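Local coordinates for protein Esterase/lipase (Lactobacillus rhamnosus, PDB 4N5I) that probably hydrolyses ester bonds of lipid-like substrates, as a serine esterase or lipase of the alpha/beta-hydrolase fold, at residues A[83-88]-A[280-285]; A[141-146]-A[179-184]. The protein carries 1 engineered substitution. All coordinates share one frame; numbering follows the deposited sequence.

Contact 1: A[83-88]-A[280-285]; sequences NLNRNY and FNVQHW. With 2HD ((2R)-2,3-dibutoxypropyl (R)-octylphosphinate), chain B.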
ATOM      1  N   ASN A  83      10.761  -7.028   2.214  1.00 13.78           N
ATOM      2  CA  ASN A  83      11.989  -6.497   1.581  1.00 14.47           C
ATOM      3  C   ASN A  83      11.758  -5.941   0.190  1.00 15.00           C
ATOM      4  O   ASN A  83      12.625  -5.256  -0.340  1.00 13.58           O
ATOM      5  CB  ASN A  83      13.110  -7.588   1.534  1.00 15.47           C
ATOM      6  CG  ASN A  83      13.680  -7.907   2.908  1.00 18.00           C
ATOM      7  OD1 ASN A  83      13.682  -7.068   3.838  1.00 19.84           O
ATOM      8  ND2 ASN A  83      14.060  -9.147   3.091  1.00 21.54           N
ATOM      9  N   LEU A  84      10.637  -6.274  -0.449  1.00 14.53           N
ATOM     10  CA  LEU A  84      10.481  -5.863  -1.872  1.00 14.81           C
ATOM     11  C   LEU A  84      10.614  -4.344  -2.099  1.00 14.86           C
ATOM     12  O   LEU A  84      11.209  -3.852  -3.089  1.00 15.43           O
ATOM     13  CB  LEU A  84       9.143  -6.342  -2.393  1.00 15.32           C
ATOM     14  CG  LEU A  84       8.737  -5.909  -3.813  1.00 16.29           C
ATOM     15  CD1 LEU A  84       9.681  -6.611  -4.740  1.00 16.80           C
ATOM     16  CD2 LEU A  84       7.346  -6.351  -4.106  1.00 16.46           C
ATOM     17  N   ASN A  85      10.010  -3.576  -1.207  1.00 13.99           N
ATOM     18  CA  ASN A  85       9.974  -2.134  -1.337  1.00 13.85           C
ATOM     19  C   ASN A  85      11.022  -1.464  -0.455  1.00 14.19           C
ATOM     20  O   ASN A  85      10.866  -0.325  -0.029  1.00 14.74           O
ATOM     21  CB  ASN A  85       8.595  -1.599  -1.013  1.00 13.76           C
ATOM     22  CG  ASN A  85       7.580  -1.835  -2.117  1.00 13.73           C
ATOM     23  OD1 ASN A  85       7.854  -2.434  -3.147  1.00 14.12           O
ATOM     24  ND2 ASN A  85       6.368  -1.373  -1.874  1.00 13.30           N
ATOM     25  N   ARG A  86      12.128  -2.145  -0.172  1.00 15.76           N
ATOM     26  CA  ARG A  86      13.049  -1.548   0.785  1.00 15.38           C
ATOM     27  C   ARG A  86      13.690  -0.200   0.326  1.00 13.46           C
ATOM     28  O   ARG A  86      13.825   0.718   1.112  1.00 11.15           O
ATOM     29  CB  ARG A  86      14.120  -2.532   1.202  1.00 18.18           C
ATOM     30  CG  ARG A  86      15.038  -2.985   0.102  1.00 21.96           C
ATOM     31  CD  ARG A  86      15.652  -4.313   0.618  1.00 27.20           C
ATOM     32  NE  ARG A  86      16.635  -4.905  -0.257  1.00 29.27           N
ATOM     33  CZ  ARG A  86      16.361  -5.697  -1.307  1.00 34.75           C
ATOM     34  NH1 ARG A  86      15.107  -5.960  -1.697  1.00 33.36           N
ATOM     35  NH2 ARG A  86      17.363  -6.192  -2.014  1.00 36.87           N
ATOM     36  N   ASN A  87      14.064  -0.078  -0.935  1.00 13.57           N
ATOM     37  CA  ASN A  87      14.690   1.176  -1.384  1.00 14.73           C
ATOM     38  C   ASN A  87      13.731   2.376  -1.314  1.00 14.77           C
ATOM     39  O   ASN A  87      14.113   3.440  -0.843  1.00 13.76           O
ATOM     40  CB  ASN A  87      15.329   1.058  -2.747  1.00 15.18           C
ATOM     41  CG  ASN A  87      16.712   0.415  -2.684  1.00 16.88           C
ATOM     42  OD1 ASN A  87      17.301   0.258  -1.602  1.00 17.19           O
ATOM     43  ND2 ASN A  87      17.220   0.025  -3.831  1.00 17.71           N
ATOM     44  N   TYR A  88      12.473   2.125  -1.663  1.00 14.17           N
ATOM     45  CA  TYR A  88      11.432   3.093  -1.514  1.00 13.31           C
ATOM     46  C   TYR A  88      11.215   3.472  -0.076  1.00 13.14           C
ATOM     47  O   TYR A  88      11.130   4.644   0.181  1.00 13.96           O
ATOM     48  CB  TYR A  88      10.169   2.551  -2.154  1.00 13.28           C
ATOM     49  CG  TYR A  88       8.894   3.386  -1.992  1.00 13.64           C
ATOM     50  CD1 TYR A  88       7.855   2.936  -1.192  1.00 12.06           C
ATOM     51  CD2 TYR A  88       8.698   4.573  -2.742  1.00 11.86           C
ATOM     52  CE1 TYR A  88       6.670   3.640  -1.130  1.00 13.37           C
ATOM     53  CE2 TYR A  88       7.533   5.295  -2.628  1.00 12.29           C
ATOM     54  CZ  TYR A  88       6.508   4.823  -1.860  1.00 13.66           C
ATOM     55  OH  TYR A  88       5.275   5.534  -1.818  1.00 14.47           O
ATOM     56  N   PHE A 280       6.547   3.110 -11.043  1.00 13.42           N
ATOM     57  CA  PHE A 280       7.936   3.609 -11.302  1.00 13.70           C
ATOM     58  C   PHE A 280       8.542   4.311 -10.067  1.00 14.82           C
ATOM     59  O   PHE A 280       9.723   4.210  -9.777  1.00 15.81           O
ATOM     60  CB  PHE A 280       8.043   4.500 -12.551  1.00 13.35           C
ATOM     61  CG  PHE A 280       7.527   5.888 -12.332  1.00 13.52           C
ATOM     62  CD1 PHE A 280       8.315   6.837 -11.710  1.00 14.03           C
ATOM     63  CD2 PHE A 280       6.232   6.227 -12.645  1.00 15.08           C
ATOM     64  CE1 PHE A 280       7.822   8.101 -11.445  1.00 14.01           C
ATOM     65  CE2 PHE A 280       5.743   7.488 -12.348  1.00 15.04           C
ATOM     66  CZ  PHE A 280       6.569   8.431 -11.778  1.00 15.18           C
ATOM     67  N   ASN A 281       7.719   5.059  -9.336  1.00 15.48           N
ATOM     68  CA  ASN A 281       8.237   5.824  -8.196  1.00 15.04           C
ATOM     69  C   ASN A 281       8.573   4.973  -6.960  1.00 14.89           C
ATOM     70  O   ASN A 281       9.306   5.410  -6.092  1.00 15.84           O
ATOM     71  CB  ASN A 281       7.291   6.962  -7.870  1.00 14.48           C
ATOM     72  CG  ASN A 281       5.911   6.457  -7.448  1.00 14.46           C
ATOM     73  OD1 ASN A 281       5.174   5.885  -8.269  1.00 12.80           O
ATOM     74  ND2 ASN A 281       5.590   6.613  -6.172  1.00 13.29           N
ATOM     75  N   VAL A 282       8.115   3.743  -6.940  1.00 13.99           N
ATOM     76  CA  VAL A 282       8.484   2.753  -5.906  1.00 14.61           C
ATOM     77  C   VAL A 282       9.702   1.953  -6.362  1.00 14.22           C
ATOM     78  O   VAL A 282      10.609   1.656  -5.597  1.00 12.32           O
ATOM     79  CB  VAL A 282       7.313   1.785  -5.652  1.00 13.24           C
ATOM     80  CG1 VAL A 282       7.638   0.719  -4.641  1.00 13.15           C
ATOM     81  CG2 VAL A 282       6.098   2.542  -5.158  1.00 13.04           C
ATOM     82  N   GLN A 283       9.672   1.518  -7.612  1.00 13.83           N
ATOM     83  CA  GLN A 283      10.770   0.690  -8.119  1.00 14.94           C
ATOM     84  C   GLN A 283      12.043   1.445  -8.448  1.00 14.82           C
ATOM     85  O   GLN A 283      13.106   0.844  -8.363  1.00 13.86           O
ATOM     86  CB  GLN A 283      10.353  -0.073  -9.326  1.00 16.97           C
ATOM     87  CG  GLN A 283       9.247  -1.099  -8.999  1.00 20.34           C
ATOM     88  CD  GLN A 283       9.009  -2.072 -10.151  1.00 24.79           C
ATOM     89  OE1 GLN A 283       9.125  -1.711 -11.322  1.00 23.81           O
ATOM     90  NE2 GLN A 283       8.651  -3.302  -9.807  1.00 29.46           N
ATOM     91  N   HIS A 284      11.944   2.756  -8.716  1.00 13.90           N
ATOM     92  CA  HIS A 284      13.095   3.566  -9.109  1.00 15.15           C
ATOM     93  C   HIS A 284      13.190   4.907  -8.332  1.00 13.66           C
ATOM     94  O   HIS A 284      13.001   6.010  -8.875  1.00 13.34           O
ATOM     95  CB  HIS A 284      13.033   3.883 -10.594  1.00 17.12           C
ATOM     96  CG  HIS A 284      12.993   2.665 -11.450  1.00 18.41           C
ATOM     97  ND1 HIS A 284      14.124   1.916 -11.736  1.00 17.74           N
ATOM     98  CD2 HIS A 284      11.937   2.011 -11.991  1.00 21.08           C
ATOM     99  CE1 HIS A 284      13.768   0.894 -12.489  1.00 21.23           C
ATOM    100  NE2 HIS A 284      12.439   0.912 -12.633  1.00 21.19           N
ATOM    101  N   TRP A 285      13.543   4.810  -7.065  1.00 13.43           N
ATOM    102  CA  TRP A 285      13.375   5.948  -6.193  1.00 14.47           C
ATOM    103  C   TRP A 285      14.217   7.136  -6.663  1.00 15.18           C
ATOM    104  O   TRP A 285      13.832   8.283  -6.379  1.00 16.16           O
ATOM    105  CB  TRP A 285      13.778   5.583  -4.771  1.00 14.63           C
ATOM    106  CG  TRP A 285      15.276   5.370  -4.621  1.00 15.37           C
ATOM    107  CD1 TRP A 285      15.927   4.204  -4.751  1.00 15.30           C
ATOM    108  CD2 TRP A 285      16.301   6.369  -4.323  1.00 16.25           C
ATOM    109  NE1 TRP A 285      17.306   4.405  -4.613  1.00 14.96           N
ATOM    110  CE2 TRP A 285      17.544   5.705  -4.304  1.00 15.10           C
ATOM    111  CE3 TRP A 285      16.269   7.753  -4.029  1.00 17.14           C
ATOM    112  CZ2 TRP A 285      18.747   6.351  -4.014  1.00 17.05           C
ATOM    113  CZ3 TRP A 285      17.444   8.407  -3.815  1.00 16.85           C
ATOM    114  CH2 TRP A 285      18.693   7.704  -3.803  1.00 17.88           C
TER
HETATM  115  O20 2HD B 401       0.453  -5.584  -7.634  1.00 22.48           O
HETATM  116  P9  2HD B 401       0.162  -4.957  -9.022  1.00 24.80           P
HETATM  117  C8  2HD B 401      -1.442  -5.396  -9.720  1.00 28.69           C
HETATM  118  C7  2HD B 401      -1.398  -6.745 -10.378  1.00 30.68           C
HETATM  119  C6  2HD B 401      -2.847  -7.287 -10.485  1.00 31.27           C
HETATM  120  C5  2HD B 401      -2.778  -8.429 -11.469  1.00 32.92           C
HETATM  121  C4  2HD B 401      -4.136  -8.724 -12.052  1.00 33.26           C
HETATM  122  C3  2HD B 401      -3.916  -9.959 -12.898  1.00 35.79           C
HETATM  123  C2  2HD B 401      -4.929 -10.115 -14.034  1.00 34.81           C
HETATM  124  C1  2HD B 401      -4.588 -11.347 -14.854  1.00 37.32           C
HETATM  125  O10 2HD B 401       1.421  -5.313  -9.877  1.00 33.09           O
HETATM  126  C11 2HD B 401       1.692  -4.340 -10.863  1.00 41.95           C
HETATM  127  C12 2HD B 401       2.332  -4.878 -12.139  1.00 46.48           C
HETATM  128  O21 2HD B 401       1.413  -5.748 -12.830  1.00 48.21           O
HETATM  129  C22 2HD B 401       1.571  -7.171 -12.719  1.00 53.24           C
HETATM  130  C23 2HD B 401       1.626  -7.833 -14.092  1.00 49.52           C
HETATM  131  C24 2HD B 401       1.667  -9.356 -13.930  1.00 50.50           C
HETATM  132  C25 2HD B 401       0.317 -10.021 -14.093  1.00 48.64           C
HETATM  133  C13 2HD B 401       3.698  -5.459 -11.759  1.00 46.22           C
HETATM  134  O14 2HD B 401       4.484  -4.361 -11.316  1.00 45.46           O
HETATM  135  C15 2HD B 401       5.840  -4.711 -11.050  1.00 49.31           C
HETATM  136  C16 2HD B 401       5.970  -5.483  -9.733  1.00 47.48           C
HETATM  137  C17 2HD B 401       5.113  -4.885  -8.618  1.00 44.51           C
HETATM  138  C18 2HD B 401       5.373  -5.650  -7.344  1.00 46.13           C
HETATM  139  O   HOH W   1      11.684  -0.120  -3.605  1.00 14.31           O
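The start of helix 86-94 meets the short helix 280-283 where Y88 and V282 bring their CA atoms within 5.3 Å. The main side-chain contact is a CH-pi one: V282 CG2 sits 3.9 Å above the centroid of the Y88 ring, only 8° off the ring normal. Y88 reaches that methyl because its CG is anti to the backbone N (chi1 175°), which also takes CD2 to within 3.5 Å of N281 O. The other methyl, V282 CG1, lies against the N85 amide at nearly equal distance from CG, OD1 and ND2, the nearest being OD1 at 3.5 Å. N85 ND2 itself is held by D145 and D71. Further along, N87 CB comes within 3.8 Å of W285 CD1, with the indole NE1 bound to R30 O. Putting a serine at Y88 would probably strip V282 CG2 of its aromatic cover and open a gap toward N294 and M297 of helix 288-311. Toward the bound phosphinate the same segments touch one butoxy arm, L84 CD2 lying 3.9 Å from its terminal C18 and Q283 NE2 packing against its C15. No direct hydrogen bond joins the two segments; a water takes one from Y88 N (3.1 Å) and gives one to V282 O (2.9 Å). The chemistry is thus that of a buried apolar joint with one water bridge: V282 fills the space between a tyrosine face and an amide, while the amide nitrogens of N85, N87 and N281 bond to partners outside it, those of N87 and N281 to E29 and N294.

Contact 2: A[141-146]-A[179-184]; sequences LLTGDS and LVALVC. With 2HD ((2R)-2,3-dibutoxypropyl (R)-octylphosphinate), chain B.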
ATOM      1  N   LEU A 141       0.803   8.381   7.474  1.00 13.70           N
ATOM      2  CA  LEU A 141       0.587   8.209   6.061  1.00 13.48           C
ATOM      3  C   LEU A 141       0.512   6.700   5.759  1.00 13.17           C
ATOM      4  O   LEU A 141       1.501   6.010   5.891  1.00 12.77           O
ATOM      5  CB  LEU A 141       1.721   8.855   5.262  1.00 13.19           C
ATOM      6  CG  LEU A 141       1.863   8.542   3.731  1.00 13.82           C
ATOM      7  CD1 LEU A 141       0.610   8.775   2.923  1.00 15.43           C
ATOM      8  CD2 LEU A 141       2.978   9.338   3.088  1.00 15.03           C
ATOM      9  N   LEU A 142      -0.641   6.231   5.275  1.00 12.87           N
ATOM     10  CA  LEU A 142      -0.769   4.882   4.802  1.00 13.34           C
ATOM     11  C   LEU A 142      -0.586   4.891   3.281  1.00 14.86           C
ATOM     12  O   LEU A 142      -1.266   5.687   2.565  1.00 14.52           O
ATOM     13  CB  LEU A 142      -2.157   4.374   5.104  1.00 14.15           C
ATOM     14  CG  LEU A 142      -2.456   2.936   4.695  1.00 14.97           C
ATOM     15  CD1 LEU A 142      -1.502   1.905   5.357  1.00 14.62           C
ATOM     16  CD2 LEU A 142      -3.919   2.603   4.961  1.00 15.32           C
ATOM     17  N   THR A 143       0.254   3.998   2.755  1.00 13.11           N
ATOM     18  CA  THR A 143       0.448   3.931   1.330  1.00 13.21           C
ATOM     19  C   THR A 143       0.621   2.516   0.836  1.00 14.50           C
ATOM     20  O   THR A 143       1.087   1.613   1.576  1.00 17.38           O
ATOM     21  CB  THR A 143       1.628   4.856   0.887  1.00 13.89           C
ATOM     22  OG1 THR A 143       1.596   5.023  -0.545  1.00 14.56           O
ATOM     23  CG2 THR A 143       2.952   4.368   1.358  1.00 14.81           C
ATOM     24  N   GLY A 144       0.205   2.294  -0.402  1.00 14.43           N
ATOM     25  CA  GLY A 144       0.301   0.998  -0.989  1.00 14.38           C
ATOM     26  C   GLY A 144       0.414   1.114  -2.479  1.00 14.29           C
ATOM     27  O   GLY A 144      -0.127   2.065  -3.062  1.00 14.19           O
ATOM     28  N   ASP A 145       1.160   0.218  -3.105  1.00 13.48           N
ATOM     29  CA  ASP A 145       1.337   0.257  -4.586  1.00 16.05           C
ATOM     30  C   ASP A 145       0.709  -0.970  -5.289  1.00 15.64           C
ATOM     31  O   ASP A 145       0.850  -2.103  -4.839  1.00 15.27           O
ATOM     32  CB  ASP A 145       2.801   0.403  -5.069  1.00 16.28           C
ATOM     33  CG  ASP A 145       3.704  -0.750  -4.625  1.00 18.91           C
ATOM     34  OD1 ASP A 145       3.960  -0.912  -3.398  1.00 16.94           O
ATOM     35  OD2 ASP A 145       4.137  -1.506  -5.534  1.00 18.71           O
ATOM     36  N   SER A 146      -0.073  -0.714  -6.351  1.00 18.94           N
ATOM     37  CA  SER A 146      -0.786  -1.791  -7.096  1.00 17.65           C
ATOM     38  C   SER A 146      -1.821  -2.711  -6.266  1.00 17.15           C
ATOM     39  O   SER A 146      -2.833  -2.204  -5.768  1.00 15.86           O
ATOM     40  CB  SER A 146       0.273  -2.571  -7.866  1.00 19.35           C
ATOM     41  OG  SER A 146      -0.371  -3.281  -8.936  1.00 21.46           O
ATOM     42  N   LEU A 179      -3.473  10.530   5.839  1.00 13.74           N
ATOM     43  CA  LEU A 179      -3.648  10.506   4.414  1.00 13.52           C
ATOM     44  C   LEU A 179      -3.476   9.076   3.954  1.00 13.78           C
ATOM     45  O   LEU A 179      -2.633   8.347   4.471  1.00 13.16           O
ATOM     46  CB  LEU A 179      -2.640  11.439   3.715  1.00 13.03           C
ATOM     47  CG  LEU A 179      -2.398  11.425   2.228  1.00 13.52           C
ATOM     48  CD1 LEU A 179      -3.599  11.996   1.456  1.00 14.38           C
ATOM     49  CD2 LEU A 179      -1.189  12.255   1.878  1.00 13.54           C
ATOM     50  N   VAL A 180      -4.187   8.719   2.893  1.00 13.85           N
ATOM     51  CA  VAL A 180      -3.959   7.427   2.203  1.00 14.56           C
ATOM     52  C   VAL A 180      -3.542   7.680   0.743  1.00 15.40           C
ATOM     53  O   VAL A 180      -4.357   8.211  -0.102  1.00 17.00           O
ATOM     54  CB  VAL A 180      -5.249   6.576   2.187  1.00 14.95           C
ATOM     55  CG1 VAL A 180      -4.963   5.189   1.649  1.00 16.18           C
ATOM     56  CG2 VAL A 180      -5.849   6.441   3.559  1.00 14.85           C
ATOM     57  N   ALA A 181      -2.321   7.289   0.416  1.00 13.96           N
ATOM     58  CA  ALA A 181      -1.761   7.515  -0.925  1.00 15.10           C
ATOM     59  C   ALA A 181      -1.664   6.187  -1.623  1.00 14.69           C
ATOM     60  O   ALA A 181      -0.990   5.281  -1.155  1.00 15.94           O
ATOM     61  CB  ALA A 181      -0.379   8.204  -0.826  1.00 14.61           C
ATOM     62  N   LEU A 182      -2.324   6.086  -2.763  1.00 14.03           N
ATOM     63  CA  LEU A 182      -2.394   4.883  -3.563  1.00 15.24           C
ATOM     64  C   LEU A 182      -1.581   5.079  -4.805  1.00 15.81           C
ATOM     65  O   LEU A 182      -1.820   6.054  -5.540  1.00 15.13           O
ATOM     66  CB  LEU A 182      -3.871   4.640  -3.982  1.00 14.20           C
ATOM     67  CG  LEU A 182      -4.831   4.689  -2.812  1.00 15.59           C
ATOM     68  CD1 LEU A 182      -6.261   4.328  -3.221  1.00 16.11           C
ATOM     69  CD2 LEU A 182      -4.396   3.671  -1.755  1.00 15.40           C
ATOM     70  N   VAL A 183      -0.667   4.150  -5.064  1.00 14.44           N
ATOM     71  CA  VAL A 183       0.206   4.266  -6.216  1.00 16.05           C
ATOM     72  C   VAL A 183      -0.173   3.183  -7.206  1.00 16.63           C
ATOM     73  O   VAL A 183      -0.063   1.980  -6.917  1.00 19.23           O
ATOM     74  CB  VAL A 183       1.689   4.145  -5.831  1.00 15.18           C
ATOM     75  CG1 VAL A 183       2.545   4.058  -7.069  1.00 15.99           C
ATOM     76  CG2 VAL A 183       2.127   5.316  -4.990  1.00 14.77           C
ATOM     77  N   CYS A 184      -0.614   3.621  -8.389  1.00 17.07           N
ATOM     78  CA  CYS A 184      -1.171   2.767  -9.432  1.00 17.17           C
ATOM     79  C   CYS A 184      -2.048   1.613  -8.868  1.00 16.80           C
ATOM     80  O   CYS A 184      -1.838   0.421  -9.165  1.00 15.72           O
ATOM     81  CB  CYS A 184      -0.070   2.178 -10.316  1.00 19.75           C
ATOM     82  SG  CYS A 184       1.045   3.364 -11.042  1.00 21.77           S
TER
HETATM   83  O20 2HD B 401       0.453  -5.584  -7.634  1.00 22.48           O
HETATM   84  P9  2HD B 401       0.162  -4.957  -9.022  1.00 24.80           P
HETATM   85  C8  2HD B 401      -1.442  -5.396  -9.720  1.00 28.69           C
HETATM   86  C7  2HD B 401      -1.398  -6.745 -10.378  1.00 30.68           C
HETATM   87  C6  2HD B 401      -2.847  -7.287 -10.485  1.00 31.27           C
HETATM   88  C5  2HD B 401      -2.778  -8.429 -11.469  1.00 32.92           C
HETATM   89  C4  2HD B 401      -4.136  -8.724 -12.052  1.00 33.26           C
HETATM   90  C3  2HD B 401      -3.916  -9.959 -12.898  1.00 35.79           C
HETATM   91  C2  2HD B 401      -4.929 -10.115 -14.034  1.00 34.81           C
HETATM   92  C1  2HD B 401      -4.588 -11.347 -14.854  1.00 37.32           C
HETATM   93  O10 2HD B 401       1.421  -5.313  -9.877  1.00 33.09           O
HETATM   94  C11 2HD B 401       1.692  -4.340 -10.863  1.00 41.95           C
HETATM   95  C12 2HD B 401       2.332  -4.878 -12.139  1.00 46.48           C
HETATM   96  O21 2HD B 401       1.413  -5.748 -12.830  1.00 48.21           O
HETATM   97  C22 2HD B 401       1.571  -7.171 -12.719  1.00 53.24           C
HETATM   98  C23 2HD B 401       1.626  -7.833 -14.092  1.00 49.52           C
HETATM   99  C24 2HD B 401       1.667  -9.356 -13.930  1.00 50.50           C
HETATM  100  C25 2HD B 401       0.317 -10.021 -14.093  1.00 48.64           C
HETATM  101  C13 2HD B 401       3.698  -5.459 -11.759  1.00 46.22           C
HETATM  102  O14 2HD B 401       4.484  -4.361 -11.316  1.00 45.46           O
HETATM  103  C15 2HD B 401       5.840  -4.711 -11.050  1.00 49.31           C
HETATM  104  C16 2HD B 401       5.970  -5.483  -9.733  1.00 47.48           C
HETATM  105  C17 2HD B 401       5.113  -4.885  -8.618  1.00 44.51           C
HETATM  106  C18 2HD B 401       5.373  -5.650  -7.344  1.00 46.13           C
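L141 CD1 packs on A181 CB at 3.9 Å, and the same methyl lies 4.1 Å from L179 CD2, making an apolar patch at the start of two neighbouring parallel strands in the central sheet of an alpha/beta hydrolase. Strands 141-145 and 179-183 run with their axes 4.8 Å apart and 13° from exact alignment, joined through helices in a beta-alpha-beta crossover. L141 and A181 are covered by M297 of helix 288-311, and L304 of that helix covers L179. L142 and V180 point to the other face of the sheet, where CD2 of the leucine approaches CG1 of the valine more loosely. Nearer the C-terminal ends, the CB atoms of D145 and V183 meet side by side on the L141 face. The backbones are tied in alternation: L142 N to L179 O, A181 N to L142 O, V183 N to G144 O. G144 N gives only a weak bond to A181 O, but this oxygen is gripped a second time by T143 OG1, at 2.7 Å. That hydroxyl is anti to its own backbone N (chi1 -166°), which turns it across to the neighbouring strand; it comes in from above the carbonyl plane, 38° out of it. The bond gives the buried T143 hydroxyl an acceptor. At the polar edge S146 N closes the series with a straight bond to V183 O, 2.8 Å. Here the chain turns sharply into helix 147-160, consistent with the nucleophile elbow of this fold, with G144, S146 and G148 as its GxSxG signature. The amides of G75, G76 and A147 bond to the captured phosphinate, as an oxyanion hole would. S146 OG itself is bonded covalently to P9 of the inhibitor, at 1.8 Å.

How the contacts relate
Following the chain from the N terminus, segment 83-88 comes first and waits until 280-285, almost two hundred residues later, for contact 1 to close its loop. Inside that loop, segment 141-146 pairs with 179-184 after a short excursion of mostly helix, so contact 2 nests within contact 1 and the two do not cross. Contact 1 ties the start of helix 86-94 to the region just before helix 288-311; contact 2 joins two inner strands of the sheet. Their centres lie about 13 Å apart, yet they touch: V282 CG2 is 3.9 Å from D145 CB, and N281 OD1 packs on V183 CG1. Both also reach the same bound phosphinate.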